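Local coordinates for protein glycoside hydrolase family 31 (Kribbella flavida DSM 17836, PDB 5X3I) that hydrolyses the alpha-1,3-glucosidic linkages of the cyclic tetrasaccharide cyclobis-(1-6)-alpha-nigerosyl to give isomaltose, as an intracellular 1,3-alpha-isomaltosidase, at residues A[324-329]-A[608-613]; A[612-617]-A[621-626]; A[626-631]-A[722-727]. The protein carries 1 engineered substitution. All coordinates share one frame; numbering follows the deposited sequence.

The three contacts lie on the same side of the molecule, away from the active-site residues. Interaction 1 sets the loop between helix 311-323 and strand 330-333 of the TIM barrel against the start of helix 610-617. Interaction 2, its centre about 9 Å away, turns from that helix into helix 622-650, and the two contacts share His612 and Val613. Interaction 3 follows farther along helix 622-650, about 12 Å from the centre of interaction 2, and brings in the loop 722-727 of the C-terminal domain. Phe626 packs on Ile326 and Pro610 of interaction 1, while Leu625 of interaction 2 packs on Leu723 and Glu724, so that barrel loop, helix pair and C-terminal domain are in continuous contact.

Interaction 1 of 3, residues A[324-329]-A[608-613]; sequences LAIPVG and RTPWHV
Leu324 sets its CD1 methyl against the root of the Trp611 side chain, 3.7 Å from Trp611 CB and 3.8 Å from Trp611 CE3, coming at the indole obliquely. With CG anti to its own carbonyl carbon (chi1 -62°) and the chain extended beyond it, Leu324 reaches across from the loop with a single methyl. Ile326 reaches from the same side with its CD1, which sits at the indole edge, near the ring plane, 4.4 Å from Trp611 CE3. The same methyl rests on the Pro610 ring, with Ile326 CD1 4.1 Å from Pro610 CG. No hydrogen bond crosses here; the contact is purely apolar and modest in size.

The loop 324-329 is the link from helix 311-323 to strand 330-333 in the TIM barrel of this family 31 hydrolase, so the contact joins an alpha-to-beta turn of the barrel to the helix that follows the last barrel strand, 591-593. Just past helix 311-323, Ala325 takes a positive phi and closes a Schellman motif; Ile326, next in the chain, is buried and its side chain turns toward helix 610-617. On the other side, Thr609 is the N-cap of helix 610-617, its OG1 accepting from His612 N at 3.2 Å. That hydroxyl also lies 3.3 Å above one face of the Trp611 ring, offset toward the rim. Trp611 CG stands between its backbone N and carbonyl carbon (chi1 56°), which brings the indole back over the cap, and His321 of helix 311-323 meets it edge-to-face.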
ATOM      1  N   LEU A 324     -20.579  25.351  -6.835  1.00 17.92           N
ATOM      2  CA  LEU A 324     -20.700  24.705  -8.140  1.00 13.46           C
ATOM      3  C   LEU A 324     -21.643  23.505  -8.088  1.00 16.48           C
ATOM      4  O   LEU A 324     -21.803  22.795  -9.066  1.00 16.65           O
ATOM      5  CB  LEU A 324     -19.326  24.282  -8.671  1.00 17.02           C
ATOM      6  CG  LEU A 324     -18.318  25.410  -8.917  1.00 15.82           C
ATOM      7  CD1 LEU A 324     -16.962  24.876  -9.406  1.00 13.88           C
ATOM      8  CD2 LEU A 324     -18.875  26.401  -9.914  1.00 18.08           C
ATOM      9  N   ALA A 325     -22.259  23.290  -6.931  1.00 16.51           N
ATOM     10  CA  ALA A 325     -23.216  22.210  -6.741  1.00 17.00           C
ATOM     11  C   ALA A 325     -22.627  20.834  -7.098  1.00 17.34           C
ATOM     12  O   ALA A 325     -23.304  20.003  -7.692  1.00 20.22           O
ATOM     13  CB  ALA A 325     -24.483  22.478  -7.549  1.00 17.16           C
ATOM     14  N   ILE A 326     -21.359  20.629  -6.748  1.00 16.85           N
ATOM     15  CA  ILE A 326     -20.719  19.321  -6.828  1.00 15.37           C
ATOM     16  C   ILE A 326     -20.680  18.720  -5.436  1.00 14.59           C
ATOM     17  O   ILE A 326     -19.900  19.153  -4.590  1.00 15.63           O
ATOM     18  CB  ILE A 326     -19.283  19.405  -7.378  1.00 15.05           C
ATOM     19  CG1 ILE A 326     -19.268  20.108  -8.741  1.00 15.20           C
ATOM     20  CG2 ILE A 326     -18.647  18.002  -7.439  1.00 13.60           C
ATOM     21  CD1 ILE A 326     -17.892  20.640  -9.143  1.00 14.15           C
ATOM     22  N   PRO A 327     -21.519  17.713  -5.197  1.00 15.26           N
ATOM     23  CA  PRO A 327     -21.670  17.146  -3.854  1.00 15.22           C
ATOM     24  C   PRO A 327     -20.371  16.508  -3.386  1.00 16.44           C
ATOM     25  O   PRO A 327     -19.723  15.850  -4.181  1.00 20.09           O
ATOM     26  CB  PRO A 327     -22.762  16.089  -4.028  1.00 16.83           C
ATOM     27  CG  PRO A 327     -23.404  16.372  -5.324  1.00 18.43           C
ATOM     28  CD  PRO A 327     -22.398  17.065  -6.179  1.00 15.67           C
ATOM     29  N   VAL A 328     -19.992  16.730  -2.137  1.00 15.32           N
ATOM     30  CA  VAL A 328     -18.826  16.085  -1.576  1.00 15.88           C
ATOM     31  C   VAL A 328     -19.176  15.566  -0.183  1.00 15.60           C
ATOM     32  O   VAL A 328     -19.817  16.262   0.594  1.00 17.59           O
ATOM     33  CB  VAL A 328     -17.614  17.043  -1.525  1.00 15.77           C
ATOM     34  CG1 VAL A 328     -18.003  18.373  -0.876  1.00 14.03           C
ATOM     35  CG2 VAL A 328     -16.464  16.401  -0.796  1.00 16.96           C
ATOM     36  N   GLY A 329     -18.809  14.320   0.104  1.00 14.24           N
ATOM     37  CA  GLY A 329     -19.092  13.725   1.395  1.00  9.97           C
ATOM     38  C   GLY A 329     -17.967  13.730   2.420  1.00 11.93           C
ATOM     39  O   GLY A 329     -18.227  13.575   3.604  1.00 15.46           O
ATOM     40  N   ARG A 608      -6.317  18.854  -8.196  1.00 15.22           N
ATOM     41  CA  ARG A 608      -7.134  17.953  -8.999  1.00 15.34           C
ATOM     42  C   ARG A 608      -8.643  18.241  -8.886  1.00 15.61           C
ATOM     43  O   ARG A 608      -9.457  17.376  -9.204  1.00 18.21           O
ATOM     44  CB  ARG A 608      -6.834  16.500  -8.655  1.00 16.53           C
ATOM     45  CG  ARG A 608      -5.801  15.853  -9.600  1.00 15.35           C
ATOM     46  CD  ARG A 608      -4.450  16.586  -9.612  1.00 16.32           C
ATOM     47  NE  ARG A 608      -3.439  15.817 -10.338  1.00 17.49           N
ATOM     48  CZ  ARG A 608      -2.245  16.274 -10.710  1.00 18.55           C
ATOM     49  NH1 ARG A 608      -1.880  17.517 -10.435  1.00 20.01           N
ATOM     50  NH2 ARG A 608      -1.411  15.480 -11.373  1.00 16.71           N
ATOM     51  N   THR A 609      -9.014  19.364  -8.275  1.00 15.18           N
ATOM     52  CA  THR A 609     -10.428  19.759  -8.253  1.00 17.20           C
ATOM     53  C   THR A 609     -11.012  19.867  -9.671  1.00 17.95           C
ATOM     54  O   THR A 609     -10.313  20.207 -10.612  1.00 18.93           O
ATOM     55  CB  THR A 609     -10.639  21.103  -7.521  1.00 16.47           C
ATOM     56  OG1 THR A 609      -9.989  22.160  -8.238  1.00 15.40           O
ATOM     57  CG2 THR A 609     -10.111  21.024  -6.096  1.00 14.30           C
ATOM     58  N   PRO A 610     -12.297  19.554  -9.830  1.00 15.48           N
ATOM     59  CA  PRO A 610     -12.914  19.625 -11.161  1.00 15.69           C
ATOM     60  C   PRO A 610     -12.772  21.009 -11.794  1.00 17.42           C
ATOM     61  O   PRO A 610     -12.522  21.108 -12.991  1.00 20.35           O
ATOM     62  CB  PRO A 610     -14.386  19.306 -10.888  1.00 13.80           C
ATOM     63  CG  PRO A 610     -14.394  18.572  -9.614  1.00 15.50           C
ATOM     64  CD  PRO A 610     -13.240  19.082  -8.806  1.00 15.27           C
ATOM     65  N   TRP A 611     -12.904  22.062 -10.997  1.00 16.79           N
ATOM     66  CA  TRP A 611     -12.853  23.404 -11.545  1.00 16.14           C
ATOM     67  C   TRP A 611     -11.438  23.830 -11.896  1.00 19.65           C
ATOM     68  O   TRP A 611     -11.244  24.566 -12.856  1.00 22.68           O
ATOM     69  CB  TRP A 611     -13.478  24.420 -10.584  1.00 15.37           C
ATOM     70  CG  TRP A 611     -12.883  24.458  -9.212  1.00 16.13           C
ATOM     71  CD1 TRP A 611     -11.876  25.261  -8.780  1.00 14.95           C
ATOM     72  CD2 TRP A 611     -13.287  23.678  -8.081  1.00 13.28           C
ATOM     73  NE1 TRP A 611     -11.619  25.027  -7.453  1.00 15.10           N
ATOM     74  CE2 TRP A 611     -12.472  24.056  -7.003  1.00 13.77           C
ATOM     75  CE3 TRP A 611     -14.258  22.697  -7.880  1.00 15.96           C
ATOM     76  CZ2 TRP A 611     -12.592  23.483  -5.745  1.00 12.70           C
ATOM     77  CZ3 TRP A 611     -14.373  22.124  -6.633  1.00 13.86           C
ATOM     78  CH2 TRP A 611     -13.549  22.522  -5.579  1.00 13.14           C
ATOM     79  N   HIS A 612     -10.447  23.390 -11.127  1.00 19.92           N
ATOM     80  CA  HIS A 612      -9.081  23.738 -11.493  1.00 17.96           C
ATOM     81  C   HIS A 612      -8.657  23.007 -12.758  1.00 19.57           C
ATOM     82  O   HIS A 612      -7.905  23.541 -13.568  1.00 22.52           O
ATOM     83  CB  HIS A 612      -8.087  23.438 -10.385  1.00 18.36           C
ATOM     84  CG  HIS A 612      -6.706  23.908 -10.702  1.00 17.38           C
ATOM     85  ND1 HIS A 612      -6.402  25.240 -10.875  1.00 19.77           N
ATOM     86  CD2 HIS A 612      -5.558  23.228 -10.921  1.00 18.07           C
ATOM     87  CE1 HIS A 612      -5.121  25.361 -11.169  1.00 17.65           C
ATOM     88  NE2 HIS A 612      -4.585  24.157 -11.199  1.00 19.64           N
ATOM     89  N   VAL A 613      -9.139  21.782 -12.919  1.00 19.79           N
ATOM     90  CA  VAL A 613      -8.847  21.025 -14.123  1.00 18.44           C
ATOM     91  C   VAL A 613      -9.494  21.733 -15.317  1.00 20.67           C
ATOM     92  O   VAL A 613      -8.869  21.891 -16.363  1.00 22.81           O
ATOM     93  CB  VAL A 613      -9.338  19.568 -14.017  1.00 16.31           C
ATOM     94  CG1 VAL A 613      -9.256  18.875 -15.364  1.00 15.52           C
ATOM     95  CG2 VAL A 613      -8.512  18.804 -12.980  1.00 16.75           C
TER

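Interaction 2 of 3, residues A[612-617]-A[621-626]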
ATOM      1  N   HIS A 612     -10.447  23.390 -11.127  1.00 19.92           N
ATOM      2  CA  HIS A 612      -9.081  23.738 -11.493  1.00 17.96           C
ATOM      3  C   HIS A 612      -8.657  23.007 -12.758  1.00 19.57           C
ATOM      4  O   HIS A 612      -7.905  23.541 -13.568  1.00 22.52           O
ATOM      5  CB  HIS A 612      -8.087  23.438 -10.385  1.00 18.36           C
ATOM      6  CG  HIS A 612      -6.706  23.908 -10.702  1.00 17.38           C
ATOM      7  ND1 HIS A 612      -6.402  25.240 -10.875  1.00 19.77           N
ATOM      8  CD2 HIS A 612      -5.558  23.228 -10.921  1.00 18.07           C
ATOM      9  CE1 HIS A 612      -5.121  25.361 -11.169  1.00 17.65           C
ATOM     10  NE2 HIS A 612      -4.585  24.157 -11.199  1.00 19.64           N
ATOM     11  N   VAL A 613      -9.139  21.782 -12.919  1.00 19.79           N
ATOM     12  CA  VAL A 613      -8.847  21.025 -14.123  1.00 18.44           C
ATOM     13  C   VAL A 613      -9.494  21.733 -15.317  1.00 20.67           C
ATOM     14  O   VAL A 613      -8.869  21.891 -16.363  1.00 22.81           O
ATOM     15  CB  VAL A 613      -9.338  19.568 -14.017  1.00 16.31           C
ATOM     16  CG1 VAL A 613      -9.256  18.875 -15.364  1.00 15.52           C
ATOM     17  CG2 VAL A 613      -8.512  18.804 -12.980  1.00 16.75           C
ATOM     18  N   ALA A 614     -10.736  22.177 -15.136  1.00 18.48           N
ATOM     19  CA  ALA A 614     -11.434  22.946 -16.158  1.00 18.84           C
ATOM     20  C   ALA A 614     -10.637  24.183 -16.521  1.00 21.44           C
ATOM     21  O   ALA A 614     -10.437  24.471 -17.693  1.00 25.61           O
ATOM     22  CB  ALA A 614     -12.831  23.335 -15.688  1.00 18.43           C
ATOM     23  N   GLU A 615     -10.162  24.897 -15.509  1.00 21.58           N
ATOM     24  CA  GLU A 615      -9.400  26.112 -15.733  1.00 21.67           C
ATOM     25  C   GLU A 615      -8.091  25.840 -16.457  1.00 24.44           C
ATOM     26  O   GLU A 615      -7.705  26.590 -17.345  1.00 26.30           O
ATOM     27  CB  GLU A 615      -9.111  26.823 -14.412  1.00 24.82           C
ATOM     28  CG  GLU A 615      -8.292  28.089 -14.587  1.00 35.41           C
ATOM     29  CD  GLU A 615      -8.151  28.892 -13.308  1.00 48.77           C
ATOM     30  OE1 GLU A 615      -8.848  28.579 -12.317  1.00 50.82           O
ATOM     31  OE2 GLU A 615      -7.338  29.842 -13.292  1.00 53.15           O
ATOM     32  N   THR A 616      -7.406  24.769 -16.070  1.00 24.56           N
ATOM     33  CA  THR A 616      -6.105  24.469 -16.639  1.00 21.58           C
ATOM     34  C   THR A 616      -6.260  24.071 -18.093  1.00 21.93           C
ATOM     35  O   THR A 616      -5.521  24.536 -18.952  1.00 23.45           O
ATOM     36  CB  THR A 616      -5.379  23.345 -15.872  1.00 21.79           C
ATOM     37  OG1 THR A 616      -5.238  23.721 -14.500  1.00 25.94           O
ATOM     38  CG2 THR A 616      -3.995  23.137 -16.440  1.00 23.43           C
ATOM     39  N   THR A 617      -7.234  23.210 -18.354  1.00 23.85           N
ATOM     40  CA  THR A 617      -7.468  22.684 -19.689  1.00 21.80           C
ATOM     41  C   THR A 617      -8.231  23.640 -20.598  1.00 26.76           C
ATOM     42  O   THR A 617      -8.150  23.538 -21.819  1.00 25.76           O
ATOM     43  CB  THR A 617      -8.238  21.367 -19.631  1.00 21.42           C
ATOM     44  OG1 THR A 617      -9.531  21.597 -19.058  1.00 24.24           O
ATOM     45  CG2 THR A 617      -7.476  20.343 -18.799  1.00 19.95           C
ATOM     46  N   ARG A 621     -16.523  21.357 -20.549  1.00 24.61           N
ATOM     47  CA  ARG A 621     -17.268  20.160 -20.206  1.00 23.29           C
ATOM     48  C   ARG A 621     -16.886  19.567 -18.848  1.00 20.49           C
ATOM     49  O   ARG A 621     -17.630  18.769 -18.304  1.00 20.47           O
ATOM     50  CB  ARG A 621     -17.070  19.088 -21.270  1.00 23.32           C
ATOM     51  CG  ARG A 621     -17.584  19.453 -22.637  1.00 29.00           C
ATOM     52  CD  ARG A 621     -17.098  18.435 -23.649  1.00 27.66           C
ATOM     53  NE  ARG A 621     -15.646  18.442 -23.783  1.00 30.01           N
ATOM     54  CZ  ARG A 621     -14.968  17.617 -24.577  1.00 33.63           C
ATOM     55  NH1 ARG A 621     -15.615  16.714 -25.305  1.00 36.32           N
ATOM     56  NH2 ARG A 621     -13.648  17.693 -24.645  1.00 31.15           N
ATOM     57  N   VAL A 622     -15.738  19.953 -18.301  1.00 22.10           N
ATOM     58  CA  VAL A 622     -15.210  19.258 -17.123  1.00 18.98           C
ATOM     59  C   VAL A 622     -16.092  19.410 -15.870  1.00 19.33           C
ATOM     60  O   VAL A 622     -16.470  18.421 -15.250  1.00 20.42           O
ATOM     61  CB  VAL A 622     -13.781  19.721 -16.796  1.00 20.03           C
ATOM     62  CG1 VAL A 622     -13.317  19.113 -15.480  1.00 18.60           C
ATOM     63  CG2 VAL A 622     -12.829  19.312 -17.922  1.00 19.47           C
ATOM     64  N   VAL A 623     -16.434  20.636 -15.510  1.00 20.17           N
ATOM     65  CA  VAL A 623     -17.279  20.847 -14.338  1.00 17.19           C
ATOM     66  C   VAL A 623     -18.666  20.203 -14.496  1.00 20.87           C
ATOM     67  O   VAL A 623     -19.048  19.408 -13.649  1.00 19.37           O
ATOM     68  CB  VAL A 623     -17.412  22.346 -14.000  1.00 16.94           C
ATOM     69  CG1 VAL A 623     -18.557  22.579 -13.024  1.00 19.58           C
ATOM     70  CG2 VAL A 623     -16.091  22.876 -13.439  1.00 15.87           C
ATOM     71  N   PRO A 624     -19.404  20.505 -15.588  1.00 20.27           N
ATOM     72  CA  PRO A 624     -20.748  19.921 -15.687  1.00 20.47           C
ATOM     73  C   PRO A 624     -20.759  18.398 -15.732  1.00 18.97           C
ATOM     74  O   PRO A 624     -21.631  17.776 -15.141  1.00 20.61           O
ATOM     75  CB  PRO A 624     -21.287  20.492 -17.004  1.00 25.55           C
ATOM     76  CG  PRO A 624     -20.474  21.681 -17.273  1.00 25.81           C
ATOM     77  CD  PRO A 624     -19.119  21.374 -16.743  1.00 20.58           C
ATOM     78  N   LEU A 625     -19.801  17.795 -16.422  1.00 19.46           N
ATOM     79  CA  LEU A 625     -19.800  16.347 -16.512  1.00 19.36           C
ATOM     80  C   LEU A 625     -19.367  15.711 -15.188  1.00 19.04           C
ATOM     81  O   LEU A 625     -19.945  14.721 -14.763  1.00 19.42           O
ATOM     82  CB  LEU A 625     -18.912  15.873 -17.657  1.00 19.30           C
ATOM     83  CG  LEU A 625     -19.442  16.171 -19.063  1.00 23.18           C
ATOM     84  CD1 LEU A 625     -18.585  15.468 -20.111  1.00 22.51           C
ATOM     85  CD2 LEU A 625     -20.889  15.755 -19.193  1.00 22.36           C
ATOM     86  N   PHE A 626     -18.365  16.289 -14.533  1.00 19.67           N
ATOM     87  CA  PHE A 626     -17.966  15.782 -13.228  1.00 17.40           C
ATOM     88  C   PHE A 626     -19.151  15.876 -12.269  1.00 16.97           C
ATOM     89  O   PHE A 626     -19.427  14.937 -11.544  1.00 17.60           O
ATOM     90  CB  PHE A 626     -16.767  16.540 -12.668  1.00 16.46           C
ATOM     91  CG  PHE A 626     -16.184  15.917 -11.431  1.00 15.96           C
ATOM     92  CD1 PHE A 626     -15.069  15.090 -11.516  1.00 14.96           C
ATOM     93  CD2 PHE A 626     -16.743  16.153 -10.181  1.00 16.71           C
ATOM     94  CE1 PHE A 626     -14.517  14.513 -10.388  1.00 12.61           C
ATOM     95  CE2 PHE A 626     -16.199  15.580  -9.040  1.00 15.73           C
ATOM     96  CZ  PHE A 626     -15.078  14.752  -9.141  1.00 11.65           C
TER
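Ala614 and Val622 meet where the backbones come closest, their CA atoms 5.4 Å apart, and this is the tight part of the contact. Ala614 CB is 3.9 Å from Val622 CB and 4.0 Å from Val623 CG2, so one small methyl is shared by two neighbouring valines. On the inner side Val622 CG1, anti to its backbone N (chi1 173°), meets Val613 CG1 at 4.1 Å, the two side chains crossing at about a right angle; Tyr579 of helix 576-586 packs on both valines, and Ala576 on Val622.

Toward the connection between the helices the packing thins out. Thr617 offers only its hydroxyl, OG1 lying 4.2 Å from Val622 CG2. That oxygen is committed to its own helix, donating to Val613 O at 2.8 Å from the face of the carbonyl plane opposite Thr617 N, and it is also hydrogen-bonded to Asp619 N. Glu615 and Thr616 face solvent on the outer side of the helix, and Arg621 is exposed too, paired with Asp619 in a salt bridge. With segment axes 9.6 Å apart and running at 148°, two helices joined by a short connection form an antiparallel helical hairpin.

Interaction 3 of 3, residues A[626-631]-A[722-727]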
ATOM      1  N   PHE A 626     -18.365  16.289 -14.533  1.00 19.67           N
ATOM      2  CA  PHE A 626     -17.966  15.782 -13.228  1.00 17.40           C
ATOM      3  C   PHE A 626     -19.151  15.876 -12.269  1.00 16.97           C
ATOM      4  O   PHE A 626     -19.427  14.937 -11.544  1.00 17.60           O
ATOM      5  CB  PHE A 626     -16.767  16.540 -12.668  1.00 16.46           C
ATOM      6  CG  PHE A 626     -16.184  15.917 -11.431  1.00 15.96           C
ATOM      7  CD1 PHE A 626     -15.069  15.090 -11.516  1.00 14.96           C
ATOM      8  CD2 PHE A 626     -16.743  16.153 -10.181  1.00 16.71           C
ATOM      9  CE1 PHE A 626     -14.517  14.513 -10.388  1.00 12.61           C
ATOM     10  CE2 PHE A 626     -16.199  15.580  -9.040  1.00 15.73           C
ATOM     11  CZ  PHE A 626     -15.078  14.752  -9.141  1.00 11.65           C
ATOM     12  N   ARG A 627     -19.852  17.007 -12.297  1.00 20.27           N
ATOM     13  CA  ARG A 627     -21.045  17.199 -11.473  1.00 17.58           C
ATOM     14  C   ARG A 627     -22.063  16.092 -11.718  1.00 16.73           C
ATOM     15  O   ARG A 627     -22.612  15.540 -10.769  1.00 21.39           O
ATOM     16  CB  ARG A 627     -21.674  18.575 -11.732  1.00 16.92           C
ATOM     17  CG  ARG A 627     -22.867  18.909 -10.837  1.00 15.46           C
ATOM     18  CD  ARG A 627     -23.165  20.427 -10.838  1.00 18.95           C
ATOM     19  NE  ARG A 627     -23.261  20.950 -12.192  1.00 23.07           N
ATOM     20  CZ  ARG A 627     -22.739  22.095 -12.616  1.00 20.55           C
ATOM     21  NH1 ARG A 627     -22.084  22.898 -11.793  1.00 19.14           N
ATOM     22  NH2 ARG A 627     -22.890  22.443 -13.884  1.00 24.73           N
ATOM     23  N   ARG A 628     -22.304  15.756 -12.981  1.00 19.04           N
ATOM     24  CA  ARG A 628     -23.207  14.649 -13.302  1.00 17.48           C
ATOM     25  C   ARG A 628     -22.755  13.347 -12.656  1.00 14.72           C
ATOM     26  O   ARG A 628     -23.552  12.633 -12.063  1.00 18.07           O
ATOM     27  CB  ARG A 628     -23.327  14.440 -14.808  1.00 18.74           C
ATOM     28  CG  ARG A 628     -24.166  15.466 -15.526  1.00 29.95           C
ATOM     29  CD  ARG A 628     -24.719  14.869 -16.813  1.00 40.79           C
ATOM     30  NE  ARG A 628     -24.610  15.781 -17.947  1.00 48.96           N
ATOM     31  CZ  ARG A 628     -24.766  15.409 -19.213  1.00 50.09           C
ATOM     32  NH1 ARG A 628     -25.034  14.142 -19.505  1.00 46.62           N
ATOM     33  NH2 ARG A 628     -24.647  16.300 -20.186  1.00 50.46           N
ATOM     34  N   PHE A 629     -21.469  13.047 -12.774  1.00 18.49           N
ATOM     35  CA  PHE A 629     -20.927  11.823 -12.199  1.00 18.65           C
ATOM     36  C   PHE A 629     -21.106  11.821 -10.685  1.00 14.90           C
ATOM     37  O   PHE A 629     -21.550  10.837 -10.112  1.00 17.33           O
ATOM     38  CB  PHE A 629     -19.446  11.663 -12.561  1.00 17.66           C
ATOM     39  CG  PHE A 629     -19.186  11.589 -14.045  1.00 19.77           C
ATOM     40  CD1 PHE A 629     -20.090  10.990 -14.892  1.00 21.56           C
ATOM     41  CD2 PHE A 629     -18.037  12.121 -14.584  1.00 19.68           C
ATOM     42  CE1 PHE A 629     -19.853  10.927 -16.246  1.00 21.64           C
ATOM     43  CE2 PHE A 629     -17.797  12.056 -15.940  1.00 22.41           C
ATOM     44  CZ  PHE A 629     -18.707  11.458 -16.765  1.00 20.04           C
ATOM     45  N   ALA A 630     -20.763  12.938 -10.053  1.00 17.06           N
ATOM     46  CA  ALA A 630     -20.853  13.053  -8.595  1.00 15.65           C
ATOM     47  C   ALA A 630     -22.302  12.972  -8.110  1.00 18.38           C
ATOM     48  O   ALA A 630     -22.585  12.389  -7.066  1.00 16.75           O
ATOM     49  CB  ALA A 630     -20.213  14.338  -8.131  1.00 19.29           C
ATOM     50  N   THR A 631     -23.217  13.537  -8.890  1.00 18.44           N
ATOM     51  CA  THR A 631     -24.625  13.549  -8.519  1.00 15.42           C
ATOM     52  C   THR A 631     -25.232  12.157  -8.670  1.00 16.90           C
ATOM     53  O   THR A 631     -26.003  11.709  -7.828  1.00 17.58           O
ATOM     54  CB  THR A 631     -25.418  14.568  -9.369  1.00 17.11           C
ATOM     55  OG1 THR A 631     -24.836  15.865  -9.206  1.00 24.66           O
ATOM     56  CG2 THR A 631     -26.852  14.629  -8.912  1.00 23.46           C
ATOM     57  N   PRO A 722     -19.217   8.936 -25.666  1.00 25.68           N
ATOM     58  CA  PRO A 722     -18.913  10.349 -25.437  1.00 27.76           C
ATOM     59  C   PRO A 722     -18.483  10.508 -23.984  1.00 25.08           C
ATOM     60  O   PRO A 722     -18.697   9.587 -23.212  1.00 24.34           O
ATOM     61  CB  PRO A 722     -20.242  11.044 -25.714  1.00 25.22           C
ATOM     62  CG  PRO A 722     -21.262  10.009 -25.385  1.00 25.23           C
ATOM     63  CD  PRO A 722     -20.661   8.707 -25.831  1.00 23.10           C
ATOM     64  N   LEU A 723     -17.870  11.625 -23.621  1.00 24.84           N
ATOM     65  CA  LEU A 723     -17.314  11.766 -22.275  1.00 22.64           C
ATOM     66  C   LEU A 723     -18.344  11.601 -21.148  1.00 25.28           C
ATOM     67  O   LEU A 723     -17.984  11.279 -20.025  1.00 25.31           O
ATOM     68  CB  LEU A 723     -16.601  13.111 -22.150  1.00 24.20           C
ATOM     69  CG  LEU A 723     -15.318  13.175 -22.990  1.00 28.88           C
ATOM     70  CD1 LEU A 723     -14.564  14.476 -22.820  1.00 24.89           C
ATOM     71  CD2 LEU A 723     -14.415  12.010 -22.636  1.00 25.08           C
ATOM     72  N   GLU A 724     -19.626  11.765 -21.442  1.00 26.28           N
ATOM     73  CA  GLU A 724     -20.612  11.668 -20.375  1.00 26.68           C
ATOM     74  C   GLU A 724     -21.016  10.221 -20.111  1.00 26.52           C
ATOM     75  O   GLU A 724     -21.846   9.953 -19.256  1.00 25.59           O
ATOM     76  CB  GLU A 724     -21.854  12.507 -20.694  1.00 29.31           C
ATOM     77  CG  GLU A 724     -22.697  11.991 -21.837  1.00 30.75           C
ATOM     78  CD  GLU A 724     -22.428  12.719 -23.138  1.00 39.13           C
ATOM     79  OE1 GLU A 724     -23.290  12.639 -24.038  1.00 46.24           O
ATOM     80  OE2 GLU A 724     -21.362  13.367 -23.265  1.00 37.43           O
ATOM     81  N   VAL A 725     -20.419   9.291 -20.845  1.00 23.46           N
ATOM     82  CA  VAL A 725     -20.786   7.887 -20.724  1.00 22.51           C
ATOM     83  C   VAL A 725     -19.590   6.994 -20.404  1.00 20.79           C
ATOM     84  O   VAL A 725     -18.519   7.147 -20.978  1.00 24.29           O
ATOM     85  CB  VAL A 725     -21.463   7.390 -22.032  1.00 28.06           C
ATOM     86  CG1 VAL A 725     -21.403   5.868 -22.162  1.00 26.57           C
ATOM     87  CG2 VAL A 725     -22.900   7.880 -22.108  1.00 27.51           C
ATOM     88  N   VAL A 726     -19.776   6.086 -19.454  1.00 22.00           N
ATOM     89  CA  VAL A 726     -18.912   4.922 -19.330  1.00 20.56           C
ATOM     90  C   VAL A 726     -19.867   3.755 -19.420  1.00 20.25           C
ATOM     91  O   VAL A 726     -20.943   3.806 -18.832  1.00 23.50           O
ATOM     92  CB  VAL A 726     -18.109   4.890 -17.994  1.00 20.60           C
ATOM     93  CG1 VAL A 726     -19.021   5.105 -16.777  1.00 18.67           C
ATOM     94  CG2 VAL A 726     -17.356   3.580 -17.840  1.00 18.70           C
ATOM     95  N   PRO A 727     -19.486   2.700 -20.159  1.00 20.72           N
ATOM     96  CA  PRO A 727     -20.446   1.609 -20.326  1.00 18.98           C
ATOM     97  C   PRO A 727     -20.759   0.918 -19.017  1.00 19.85           C
ATOM     98  O   PRO A 727     -19.854   0.502 -18.303  1.00 22.98           O
ATOM     99  CB  PRO A 727     -19.740   0.667 -21.310  1.00 20.70           C
ATOM    100  CG  PRO A 727     -18.843   1.561 -22.090  1.00 20.98           C
ATOM    101  CD  PRO A 727     -18.358   2.589 -21.100  1.00 21.28           C
TER
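Phe629, its CG anti to the carbonyl carbon (chi1 -60°), points the edge of its ring at two carbonyls: Leu723 O lies in the ring plane 3.3 Å from Phe629 CZ, and Glu724 O, also in plane, is 3.7 Å from Phe629 CE1. The other flat group, the Arg628 guanidinium, is met obliquely by the Glu724 side chain, with Arg628 NH1 3.8 Å from Glu724 CB. These two side chains run side by side in the same direction, their guanidinium and carboxylate planes 51° apart.

The carbonyls belong to a type I beta turn, closed by Val725 N bonding to Pro722 O at 2.9 Å, so helix 622-650 meets the turn that leads into strand 728-731 of the C-terminal domain. Leu580 and Ala584 of helix 576-586 pack on Phe629. Replacing Phe629 with an alanine would probably leave both carbonyls without their aromatic edge and open a gap between the helix and the turn.

The charged atoms stay apart, Arg628 NH1 lying 5.1 Å from Glu724 OE1, so any attraction is probably weak and long-range, and no hydrogen bond spans the segments. The ring hydrogens of Phe629, weakly positive, probably add a mild attraction to the two carbonyl oxygens.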